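Local coordinates for formiminoglutamase (Trypanosoma cruzi, PDB 4MYK), which hydrolyses the formimino group of N-formimino-L-glutamate as an arginase-like manganese metalloenzyme of the ureohydrolase family, at residues A[224-238]-A[267-281]. The protein carries 1 engineered substitution. Residues are numbered along the deposited sequence; the frame is centred on the assembly and turned at random.
Sequences FGLTGKNTFFSFDVD and LAGKTPTVMMMDMSE. With MN (manganese (II) ion), chain C.
S234 and D278 make a side-chain hydrogen bond between two parallel strands: S234 OG donates to D278 OD1 over 2.7 Å, on the syn side of the carboxylate. The pair illustrates how a parallel beta-alpha-beta sheet carries metal ligands at the C-terminal ends of its strands, here D236 and D238. D278 CG lies between its backbone N and carbonyl carbon (chi1 82°), which swings the carboxylate over to S234; N128 takes up OD2. The F232 ring turns its edge to this carboxylate, CZ 3.4 Å from D278 OD2 and the planes 72° apart, while M276 SD sits over a ring face in a Met-aromatic contact. On the other side of the sheet, A268 CB packs over the face of F233, 3.7 Å from the ring centroid, and M277 SD comes to that ring's edge. V274 CG1 touches F233 CB and CG2 lies over the F224 ring.

Between these two layers runs a parallel ladder of backbone bonds, interrupted by a beta bulge at M275, the extra residue opposite the T231-F232 step. At its C-terminal end, D236 OD2 binds manganese at 2.3 Å and D238 chelates the same ion, joined by D146 and H148. D236 and D146 also bind the second manganese, with N122. D236 OD1 accepts from D238 N in an Asx turn. A water links D238 OD2 to E281 OE1, and E281 OE2 accepts from N122 N, the backbone of a second-manganese ligand.

Strand 231-236, helix 258-270 and strand 274-280 form a beta-alpha-beta unit, flanked by strands 141-145 and 114-119, with helix 290-306 against F235, V237 and M279.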
ATOM      1  N   PHE A 224      18.321  -0.124 -20.187  1.00 16.33           N
ATOM      2  CA  PHE A 224      19.338  -1.078 -20.656  1.00 20.52           C
ATOM      3  C   PHE A 224      19.844  -0.752 -22.072  1.00 20.62           C
ATOM      4  O   PHE A 224      20.949  -1.140 -22.462  1.00 20.90           O
ATOM      5  CB  PHE A 224      18.816  -2.513 -20.608  1.00 18.03           C
ATOM      6  CG  PHE A 224      18.582  -3.020 -19.226  1.00 20.09           C
ATOM      7  CD1 PHE A 224      19.363  -2.572 -18.176  1.00 17.24           C
ATOM      8  CD2 PHE A 224      17.586  -3.959 -18.972  1.00 19.46           C
ATOM      9  CE1 PHE A 224      19.153  -3.050 -16.897  1.00 20.24           C
ATOM     10  CE2 PHE A 224      17.368  -4.436 -17.687  1.00 16.91           C
ATOM     11  CZ  PHE A 224      18.155  -3.987 -16.655  1.00 17.60           C
ATOM     12  N   GLY A 225      19.016  -0.049 -22.836  1.00 22.02           N
ATOM     13  CA  GLY A 225      19.425   0.451 -24.131  1.00 20.17           C
ATOM     14  C   GLY A 225      20.548   1.449 -23.969  1.00 20.11           C
ATOM     15  O   GLY A 225      21.488   1.466 -24.753  1.00 23.99           O
ATOM     16  N   LEU A 226      20.436   2.279 -22.937  1.00 17.44           N
ATOM     17  CA  LEU A 226      21.447   3.274 -22.596  1.00 20.43           C
ATOM     18  C   LEU A 226      22.690   2.664 -21.935  1.00 18.09           C
ATOM     19  O   LEU A 226      23.817   2.988 -22.299  1.00 19.44           O
ATOM     20  CB  LEU A 226      20.839   4.353 -21.685  1.00 21.24           C
ATOM     21  CG  LEU A 226      19.785   5.277 -22.306  1.00 18.16           C
ATOM     22  CD1 LEU A 226      19.012   6.034 -21.247  1.00 14.34           C
ATOM     23  CD2 LEU A 226      20.447   6.231 -23.286  1.00 19.70           C
ATOM     24  N   THR A 227      22.494   1.786 -20.961  1.00 17.11           N
ATOM     25  CA  THR A 227      23.626   1.155 -20.299  1.00 19.43           C
ATOM     26  C   THR A 227      24.346   0.170 -21.235  1.00 18.58           C
ATOM     27  O   THR A 227      25.564   0.123 -21.286  1.00 19.83           O
ATOM     28  CB  THR A 227      23.190   0.443 -19.016  1.00 18.61           C
ATOM     29  OG1 THR A 227      22.235  -0.573 -19.341  1.00 21.68           O
ATOM     30  CG2 THR A 227      22.555   1.434 -18.052  1.00 16.16           C
ATOM     31  N   GLY A 228      23.584  -0.623 -21.971  1.00 20.93           N
ATOM     32  CA  GLY A 228      24.163  -1.522 -22.953  1.00 20.85           C
ATOM     33  C   GLY A 228      24.930  -2.709 -22.403  1.00 20.21           C
ATOM     34  O   GLY A 228      24.454  -3.415 -21.519  1.00 20.37           O
ATOM     35  N   LYS A 229      26.121  -2.944 -22.943  1.00 23.26           N
ATOM     36  CA  LYS A 229      26.869  -4.150 -22.615  1.00 19.82           C
ATOM     37  C   LYS A 229      27.336  -4.141 -21.170  1.00 21.77           C
ATOM     38  O   LYS A 229      27.614  -3.081 -20.605  1.00 18.90           O
ATOM     39  CB  LYS A 229      28.078  -4.301 -23.527  1.00 20.61           C
ATOM     40  CG  LYS A 229      27.753  -4.278 -24.996  1.00 24.68           C
ATOM     41  CD  LYS A 229      28.506  -5.368 -25.724  1.00 30.62           C
ATOM     42  CE  LYS A 229      29.930  -5.513 -25.201  1.00 32.77           C
ATOM     43  NZ  LYS A 229      30.690  -6.613 -25.880  1.00 41.73           N
ATOM     44  N   ASN A 230      27.421  -5.328 -20.577  1.00 19.59           N
ATOM     45  CA  ASN A 230      28.063  -5.478 -19.284  1.00 20.01           C
ATOM     46  C   ASN A 230      27.442  -4.557 -18.255  1.00 20.93           C
ATOM     47  O   ASN A 230      28.136  -3.806 -17.566  1.00 20.77           O
ATOM     48  CB  ASN A 230      29.561  -5.201 -19.413  1.00 20.61           C
ATOM     49  CG  ASN A 230      30.222  -6.089 -20.442  1.00 21.40           C
ATOM     50  OD1 ASN A 230      29.942  -7.287 -20.513  1.00 21.79           O
ATOM     51  ND2 ASN A 230      31.095  -5.510 -21.250  1.00 23.56           N
ATOM     52  N   THR A 231      26.120  -4.627 -18.164  1.00 20.04           N
ATOM     53  CA  THR A 231      25.358  -3.783 -17.260  1.00 16.08           C
ATOM     54  C   THR A 231      25.325  -4.311 -15.818  1.00 17.43           C
ATOM     55  O   THR A 231      25.046  -5.483 -15.565  1.00 19.28           O
ATOM     56  CB  THR A 231      23.942  -3.579 -17.784  1.00 17.84           C
ATOM     57  OG1 THR A 231      24.002  -2.855 -19.012  1.00 20.21           O
ATOM     58  CG2 THR A 231      23.130  -2.790 -16.803  1.00 15.24           C
ATOM     59  N   PHE A 232      25.653  -3.413 -14.892  1.00 18.66           N
ATOM     60  CA  PHE A 232      25.566  -3.633 -13.453  1.00 17.06           C
ATOM     61  C   PHE A 232      24.171  -3.183 -13.019  1.00 17.22           C
ATOM     62  O   PHE A 232      23.848  -1.994 -13.097  1.00 17.43           O
ATOM     63  CB  PHE A 232      26.663  -2.809 -12.756  1.00 13.03           C
ATOM     64  CG  PHE A 232      26.549  -2.758 -11.262  1.00 14.67           C
ATOM     65  CD1 PHE A 232      25.829  -3.715 -10.556  1.00 16.83           C
ATOM     66  CD2 PHE A 232      27.179  -1.751 -10.549  1.00 18.10           C
ATOM     67  CE1 PHE A 232      25.735  -3.659  -9.165  1.00 15.94           C
ATOM     68  CE2 PHE A 232      27.088  -1.698  -9.157  1.00 17.94           C
ATOM     69  CZ  PHE A 232      26.359  -2.656  -8.473  1.00 16.32           C
ATOM     70  N   PHE A 233      23.346  -4.140 -12.589  1.00 17.26           N
ATOM     71  CA  PHE A 233      21.971  -3.860 -12.174  1.00 15.63           C
ATOM     72  C   PHE A 233      21.939  -3.652 -10.665  1.00 15.76           C
ATOM     73  O   PHE A 233      21.933  -4.612  -9.898  1.00 14.08           O
ATOM     74  CB  PHE A 233      21.034  -4.994 -12.608  1.00 17.14           C
ATOM     75  CG  PHE A 233      19.564  -4.697 -12.403  1.00 23.12           C
ATOM     76  CD1 PHE A 233      18.986  -3.543 -12.931  1.00 19.22           C
ATOM     77  CD2 PHE A 233      18.749  -5.586 -11.702  1.00 18.49           C
ATOM     78  CE1 PHE A 233      17.626  -3.278 -12.737  1.00 14.76           C
ATOM     79  CE2 PHE A 233      17.402  -5.321 -11.521  1.00 14.61           C
ATOM     80  CZ  PHE A 233      16.845  -4.171 -12.037  1.00 13.62           C
ATOM     81  N   SER A 234      21.942  -2.384 -10.259  1.00 14.55           N
ATOM     82  CA  SER A 234      22.046  -1.996  -8.851  1.00 15.74           C
ATOM     83  C   SER A 234      20.684  -1.554  -8.324  1.00 14.93           C
ATOM     84  O   SER A 234      20.146  -0.524  -8.747  1.00 16.37           O
ATOM     85  CB  SER A 234      23.066  -0.863  -8.681  1.00 16.06           C
ATOM     86  OG  SER A 234      23.351  -0.608  -7.314  1.00 17.51           O
ATOM     87  N   PHE A 235      20.128  -2.330  -7.405  1.00 15.01           N
ATOM     88  CA  PHE A 235      18.756  -2.098  -6.959  1.00 15.85           C
ATOM     89  C   PHE A 235      18.647  -1.680  -5.503  1.00 16.36           C
ATOM     90  O   PHE A 235      18.564  -2.537  -4.626  1.00 16.51           O
ATOM     91  CB  PHE A 235      17.909  -3.351  -7.165  1.00 12.38           C
ATOM     92  CG  PHE A 235      16.455  -3.059  -7.421  1.00 14.00           C
ATOM     93  CD1 PHE A 235      15.768  -2.158  -6.630  1.00 12.07           C
ATOM     94  CD2 PHE A 235      15.780  -3.675  -8.470  1.00 13.41           C
ATOM     95  CE1 PHE A 235      14.437  -1.889  -6.865  1.00 13.82           C
ATOM     96  CE2 PHE A 235      14.436  -3.407  -8.705  1.00 15.32           C
ATOM     97  CZ  PHE A 235      13.772  -2.516  -7.907  1.00 13.17           C
ATOM     98  N   ASP A 236      18.625  -0.375  -5.245  1.00 16.97           N
ATOM     99  CA  ASP A 236      18.360   0.123  -3.896  1.00 16.96           C
ATOM    100  C   ASP A 236      16.887  -0.105  -3.605  1.00 13.05           C
ATOM    101  O   ASP A 236      16.038   0.413  -4.315  1.00 14.55           O
ATOM    102  CB  ASP A 236      18.695   1.610  -3.787  1.00 15.61           C
ATOM    103  CG  ASP A 236      18.480   2.168  -2.379  1.00 16.64           C
ATOM    104  OD1 ASP A 236      17.682   1.614  -1.596  1.00 15.56           O
ATOM    105  OD2 ASP A 236      19.127   3.175  -2.053  1.00 17.00           O
ATOM    106  N   VAL A 237      16.581  -0.891  -2.577  1.00 13.02           N
ATOM    107  CA  VAL A 237      15.189  -1.254  -2.326  1.00 14.25           C
ATOM    108  C   VAL A 237      14.343  -0.129  -1.688  1.00 15.63           C
ATOM    109  O   VAL A 237      13.111  -0.246  -1.595  1.00 14.73           O
ATOM    110  CB  VAL A 237      15.056  -2.600  -1.562  1.00 14.74           C
ATOM    111  CG1 VAL A 237      15.608  -3.733  -2.401  1.00 16.35           C
ATOM    112  CG2 VAL A 237      15.756  -2.539  -0.217  1.00 14.59           C
ATOM    113  N   ASP A 238      14.995   0.962  -1.273  1.00 15.48           N
ATOM    114  CA  ASP A 238      14.259   2.125  -0.778  1.00 13.73           C
ATOM    115  C   ASP A 238      13.698   2.955  -1.940  1.00 15.12           C
ATOM    116  O   ASP A 238      13.179   4.061  -1.746  1.00 15.72           O
ATOM    117  CB  ASP A 238      15.090   2.960   0.208  1.00 14.37           C
ATOM    118  CG  ASP A 238      16.148   3.821  -0.468  1.00 17.62           C
ATOM    119  OD1 ASP A 238      16.049   4.077  -1.692  1.00 15.17           O
ATOM    120  OD2 ASP A 238      17.081   4.262   0.244  1.00 15.09           O
ATOM    121  N   LEU A 267      12.946  -8.855 -15.944  1.00 18.98           N
ATOM    122  CA  LEU A 267      13.524  -8.308 -17.170  1.00 19.87           C
ATOM    123  C   LEU A 267      15.045  -8.382 -17.104  1.00 19.71           C
ATOM    124  O   LEU A 267      15.680  -8.914 -18.008  1.00 20.56           O
ATOM    125  CB  LEU A 267      13.057  -6.860 -17.410  1.00 19.35           C
ATOM    126  CG  LEU A 267      13.619  -6.067 -18.606  1.00 20.89           C
ATOM    127  CD1 LEU A 267      13.251  -6.707 -19.933  1.00 18.83           C
ATOM    128  CD2 LEU A 267      13.128  -4.619 -18.559  1.00 20.47           C
ATOM    129  N   ALA A 268      15.612  -7.855 -16.022  1.00 16.88           N
ATOM    130  CA  ALA A 268      17.052  -7.871 -15.804  1.00 17.23           C
ATOM    131  C   ALA A 268      17.621  -9.280 -15.965  1.00 17.97           C
ATOM    132  O   ALA A 268      18.674  -9.478 -16.580  1.00 17.89           O
ATOM    133  CB  ALA A 268      17.377  -7.312 -14.417  1.00 14.98           C
ATOM    134  N   GLY A 269      16.915 -10.256 -15.403  1.00 15.80           N
ATOM    135  CA  GLY A 269      17.354 -11.641 -15.438  1.00 20.84           C
ATOM    136  C   GLY A 269      17.415 -12.219 -16.840  1.00 19.21           C
ATOM    137  O   GLY A 269      18.362 -12.927 -17.185  1.00 22.30           O
ATOM    138  N   LYS A 270      16.405 -11.916 -17.649  1.00 20.04           N
ATOM    139  CA  LYS A 270      16.341 -12.416 -19.021  1.00 19.80           C
ATOM    140  C   LYS A 270      17.222 -11.601 -19.979  1.00 20.32           C
ATOM    141  O   LYS A 270      17.448 -12.006 -21.122  1.00 22.09           O
ATOM    142  CB  LYS A 270      14.891 -12.426 -19.512  1.00 20.79           C
ATOM    143  CG  LYS A 270      14.328 -11.052 -19.773  1.00 20.60           C
ATOM    144  CD  LYS A 270      12.846 -11.121 -20.007  1.00 25.62           C
ATOM    145  CE  LYS A 270      12.525 -11.991 -21.204  1.00 28.68           C
ATOM    146  NZ  LYS A 270      12.602 -11.226 -22.486  1.00 38.44           N
ATOM    147  N   THR A 271      17.716 -10.459 -19.500  1.00 21.16           N
ATOM    148  CA  THR A 271      18.547  -9.544 -20.296  1.00 22.19           C
ATOM    149  C   THR A 271      20.017  -9.927 -20.188  1.00 20.46           C
ATOM    150  O   THR A 271      20.645  -9.683 -19.162  1.00 18.39           O
ATOM    151  CB  THR A 271      18.361  -8.072 -19.842  1.00 19.75           C
ATOM    152  OG1 THR A 271      17.064  -7.617 -20.245  1.00 18.83           O
ATOM    153  CG2 THR A 271      19.419  -7.166 -20.458  1.00 19.78           C
ATOM    154  N   PRO A 272      20.563 -10.521 -21.256  1.00 21.20           N
ATOM    155  CA  PRO A 272      21.883 -11.163 -21.264  1.00 18.63           C
ATOM    156  C   PRO A 272      23.057 -10.198 -21.094  1.00 19.61           C
ATOM    157  O   PRO A 272      24.159 -10.635 -20.749  1.00 22.87           O
ATOM    158  CB  PRO A 272      21.935 -11.837 -22.637  1.00 22.60           C
ATOM    159  CG  PRO A 272      20.995 -11.064 -23.473  1.00 24.72           C
ATOM    160  CD  PRO A 272      19.883 -10.642 -22.554  1.00 20.65           C
ATOM    161  N   THR A 273      22.837  -8.909 -21.328  1.00 21.45           N
ATOM    162  CA  THR A 273      23.885  -7.923 -21.080  1.00 19.70           C
ATOM    163  C   THR A 273      24.027  -7.577 -19.592  1.00 19.18           C
ATOM    164  O   THR A 273      25.002  -6.936 -19.190  1.00 20.96           O
ATOM    165  CB  THR A 273      23.665  -6.627 -21.881  1.00 20.99           C
ATOM    166  OG1 THR A 273      22.379  -6.075 -21.566  1.00 24.55           O
ATOM    167  CG2 THR A 273      23.757  -6.907 -23.376  1.00 21.35           C
ATOM    168  N   VAL A 274      23.060  -7.985 -18.778  1.00 17.16           N
ATOM    169  CA  VAL A 274      23.142  -7.711 -17.345  1.00 17.35           C
ATOM    170  C   VAL A 274      24.064  -8.720 -16.656  1.00 18.10           C
ATOM    171  O   VAL A 274      23.727  -9.906 -16.531  1.00 20.19           O
ATOM    172  CB  VAL A 274      21.753  -7.697 -16.687  1.00 17.32           C
ATOM    173  CG1 VAL A 274      21.877  -7.591 -15.172  1.00 16.15           C
ATOM    174  CG2 VAL A 274      20.934  -6.543 -17.240  1.00 16.08           C
ATOM    175  N   MET A 275      25.223  -8.248 -16.202  1.00 18.44           N
ATOM    176  CA  MET A 275      26.296  -9.157 -15.808  1.00 19.59           C
ATOM    177  C   MET A 275      26.482  -9.312 -14.297  1.00 17.97           C
ATOM    178  O   MET A 275      27.179 -10.220 -13.832  1.00 16.31           O
ATOM    179  CB  MET A 275      27.607  -8.764 -16.502  1.00 20.34           C
ATOM    180  CG  MET A 275      27.491  -8.706 -18.028  1.00 21.00           C
ATOM    181  SD  MET A 275      27.037 -10.285 -18.778  1.00 30.30           S
ATOM    182  CE  MET A 275      28.516 -11.228 -18.423  1.00 26.60           C
ATOM    183  N   MET A 276      25.858  -8.430 -13.534  1.00 16.31           N
ATOM    184  CA  MET A 276      25.798  -8.621 -12.098  1.00 16.97           C
ATOM    185  C   MET A 276      24.685  -7.769 -11.535  1.00 16.24           C
ATOM    186  O   MET A 276      24.117  -6.933 -12.220  1.00 15.25           O
ATOM    187  CB  MET A 276      27.127  -8.294 -11.405  1.00 15.14           C
ATOM    188  CG  MET A 276      27.340  -6.822 -11.081  1.00 18.01           C
ATOM    189  SD  MET A 276      28.682  -6.500  -9.887  1.00 19.51           S
ATOM    190  CE  MET A 276      27.857  -6.890  -8.340  1.00 17.32           C
ATOM    191  N   MET A 277      24.387  -7.999 -10.270  1.00 17.22           N
ATOM    192  CA  MET A 277      23.292  -7.331  -9.599  1.00 16.49           C
ATOM    193  C   MET A 277      23.649  -7.153  -8.138  1.00 15.97           C
ATOM    194  O   MET A 277      24.272  -8.026  -7.542  1.00 15.29           O
ATOM    195  CB  MET A 277      22.011  -8.167  -9.705  1.00 15.57           C
ATOM    196  CG  MET A 277      20.947  -7.746  -8.720  1.00 16.79           C
ATOM    197  SD  MET A 277      19.303  -8.333  -9.097  1.00 18.16           S
ATOM    198  CE  MET A 277      18.352  -7.247  -8.031  1.00 18.31           C
ATOM    199  N   ASP A 278      23.289  -6.007  -7.569  1.00 16.97           N
ATOM    200  CA  ASP A 278      23.327  -5.871  -6.122  1.00 15.30           C
ATOM    201  C   ASP A 278      22.010  -5.293  -5.621  1.00 15.28           C
ATOM    202  O   ASP A 278      21.231  -4.750  -6.404  1.00 16.36           O
ATOM    203  CB  ASP A 278      24.586  -5.140  -5.603  1.00 12.62           C
ATOM    204  CG  ASP A 278      24.496  -3.610  -5.686  1.00 16.67           C
ATOM    205  OD1 ASP A 278      23.496  -3.064  -6.184  1.00 15.78           O
ATOM    206  OD2 ASP A 278      25.456  -2.944  -5.240  1.00 18.59           O
ATOM    207  N   MET A 279      21.756  -5.462  -4.331  1.00 13.03           N
ATOM    208  CA  MET A 279      20.484  -5.083  -3.732  1.00 12.95           C
ATOM    209  C   MET A 279      20.825  -4.442  -2.416  1.00 16.26           C
ATOM    210  O   MET A 279      21.422  -5.085  -1.560  1.00 16.53           O
ATOM    211  CB  MET A 279      19.617  -6.320  -3.503  1.00 14.80           C
ATOM    212  CG  MET A 279      18.210  -6.036  -3.017  1.00 14.83           C
ATOM    213  SD  MET A 279      17.224  -7.553  -2.834  1.00 21.45           S
ATOM    214  CE  MET A 279      17.225  -8.148  -4.534  1.00 16.96           C
ATOM    215  N   SER A 280      20.455  -3.175  -2.262  1.00 14.88           N
ATOM    216  CA  SER A 280      20.922  -2.366  -1.139  1.00 16.26           C
ATOM    217  C   SER A 280      19.808  -1.883  -0.239  1.00 14.59           C
ATOM    218  O   SER A 280      18.678  -1.736  -0.682  1.00 14.95           O
ATOM    219  CB  SER A 280      21.682  -1.136  -1.653  1.00 15.96           C
ATOM    220  OG  SER A 280      22.978  -1.480  -2.087  1.00 18.67           O
ATOM    221  N   GLU A 281      20.160  -1.636   1.027  1.00 15.88           N
ATOM    222  CA  GLU A 281      19.336  -0.882   1.981  1.00 14.20           C
ATOM    223  C   GLU A 281      18.261  -1.682   2.743  1.00 15.23           C
ATOM    224  O   GLU A 281      17.467  -1.108   3.486  1.00 16.18           O
ATOM    225  CB  GLU A 281      18.761   0.390   1.328  1.00 16.31           C
ATOM    226  CG  GLU A 281      19.838   1.410   0.897  1.00 16.86           C
ATOM    227  CD  GLU A 281      20.580   1.990   2.087  1.00 19.60           C
ATOM    228  OE1 GLU A 281      19.974   2.044   3.178  1.00 21.16           O
ATOM    229  OE2 GLU A 281      21.756   2.389   1.937  1.00 19.29           O
TER
HETATM  230 MN    MN C 401      18.089   5.150  -1.710  1.00 19.09          MN
HETATM  231  O   HOH W   1      17.476   3.237   2.548  1.00 18.15           O
HETATM  232  O   HOH W   2      20.215   5.933  -0.911  1.00 20.34           O